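Local coordinates for aldehyde dehydrogenase (Trypanosoma brucei, PDB 5MYP), which probably catalyses the NAD+-dependent oxidation of aldehydes to carboxylic acids, at the interface of chains A and B. Residues are numbered along the deposited sequence; one frame, centred on the assembly and turned at random. Chains: chain A/B, Aldehyde dehydrogenase.

The interface of chains A and B. Residues chain A 54, 69, 73, 77-78; chain B 485-486, 489.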
# COMPACT_ATOMS: atom_id res chain seq x y z
N THR A 54 17.40 3.96 -29.35
CA THR A 54 16.00 3.80 -29.78
C THR A 54 15.85 2.85 -30.97
O THR A 54 14.96 1.99 -30.96
CB THR A 54 15.34 5.17 -30.10
OG1 THR A 54 15.10 5.88 -28.87
CG2 THR A 54 14.00 5.02 -30.85
N ARG A 69 7.99 -0.72 -35.57
CA ARG A 69 8.79 0.35 -34.94
C ARG A 69 7.95 1.52 -34.43
O ARG A 69 8.14 1.99 -33.31
CB ARG A 69 9.83 0.87 -35.94
CG ARG A 69 10.46 2.20 -35.55
CD ARG A 69 11.44 2.67 -36.61
NE ARG A 69 11.81 4.06 -36.39
CZ ARG A 69 12.83 4.49 -35.65
NH1 ARG A 69 13.64 3.63 -35.02
NH2 ARG A 69 13.06 5.79 -35.53
N VAL A 73 7.43 2.97 -30.76
CA VAL A 73 7.70 4.38 -30.45
C VAL A 73 6.54 5.01 -29.67
O VAL A 73 6.76 5.66 -28.65
CB VAL A 73 8.04 5.20 -31.73
CG1 VAL A 73 8.03 6.70 -31.47
CG2 VAL A 73 9.39 4.77 -32.29
N ILE A 77 8.68 3.96 -26.30
CA ILE A 77 9.79 4.92 -26.34
C ILE A 77 9.36 6.31 -25.87
O ILE A 77 9.98 6.87 -24.97
CB ILE A 77 10.43 5.03 -27.75
CG1 ILE A 77 10.95 3.66 -28.25
CG2 ILE A 77 11.56 6.06 -27.76
CD1 ILE A 77 12.03 3.02 -27.40
N LEU A 78 8.30 6.84 -26.46
CA LEU A 78 7.81 8.18 -26.11
C LEU A 78 7.30 8.29 -24.66
O LEU A 78 7.63 9.27 -23.98
CB LEU A 78 6.75 8.68 -27.11
CG LEU A 78 7.23 9.03 -28.52
CD1 LEU A 78 6.04 9.38 -29.40
CD2 LEU A 78 8.26 10.16 -28.51
N LEU B 485 6.77 10.60 -36.62
CA LEU B 485 7.35 10.06 -35.38
C LEU B 485 8.87 10.25 -35.30
O LEU B 485 9.40 10.55 -34.22
CB LEU B 485 6.99 8.58 -35.20
CG LEU B 485 5.51 8.31 -34.87
CD1 LEU B 485 5.19 6.83 -35.01
CD2 LEU B 485 5.14 8.80 -33.47
N ASN B 486 9.57 10.09 -36.43
CA ASN B 486 11.02 10.35 -36.49
C ASN B 486 11.39 11.81 -36.20
O ASN B 486 12.47 12.07 -35.69
CB ASN B 486 11.61 9.92 -37.84
CG ASN B 486 11.69 8.41 -38.01
OD1 ASN B 486 11.51 7.65 -37.05
ND2 ASN B 486 11.97 7.97 -39.23
N LEU B 489 11.74 12.16 -32.45
CA LEU B 489 12.87 11.42 -31.88
C LEU B 489 14.24 12.02 -32.23
O LEU B 489 14.49 12.33 -33.39
CB LEU B 489 12.86 9.97 -32.38
CG LEU B 489 11.65 9.11 -32.01
CD1 LEU B 489 11.57 7.89 -32.92
CD2 LEU B 489 11.69 8.68 -30.55
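With CG anti to its backbone N (chi1 165°) and the chain extended as far as NE, A:Arg69 carries its guanidinium from the first turn of helix 69-95 to the second subunit, where B:Leu489, its CG anti to the carbonyl carbon (chi1 -62°), points back at it tip to tip. The pair illustrates how a segment near the end of the modelled chain can dock on a helix of its partner by branched apolar side chains with a hydrogen bond beside them. Of the residues here B:Leu489, though poorly ordered, buries the most surface, 86 Å². Its CD1 meets A:Val73 end on, 3.9 Å from CG2, and also lies 3.7 Å from A:Arg69 NH2. The other branch turns along the helix, CD2 reaching A:Ile77 CG2 at 3.8 Å, with the two side chains crossing nearly at right angles. Four residues earlier, in helix 479-488, B:Leu485 slides antiparallel past A:Val73 and sets CD2 4.1 Å from CG1. A nearly straight hydrogen bond of 2.9 Å runs from A:Arg69 NH2 to the amide oxygen OD1 of B:Asn486, though B:Asn486 is poorly ordered and the geometry less certain. That oxygen lies in the guanidinium plane, yet the donor sits above the carbonyl plane, 39° out of it. The centre of the patch lies about 21 Å from A:Cys259, the predicted catalytic cysteine; with its two-fold twin it probably helps tether the last modelled stretch of each chain to the opposite subunit of the deposited dimer, which may be the biological one.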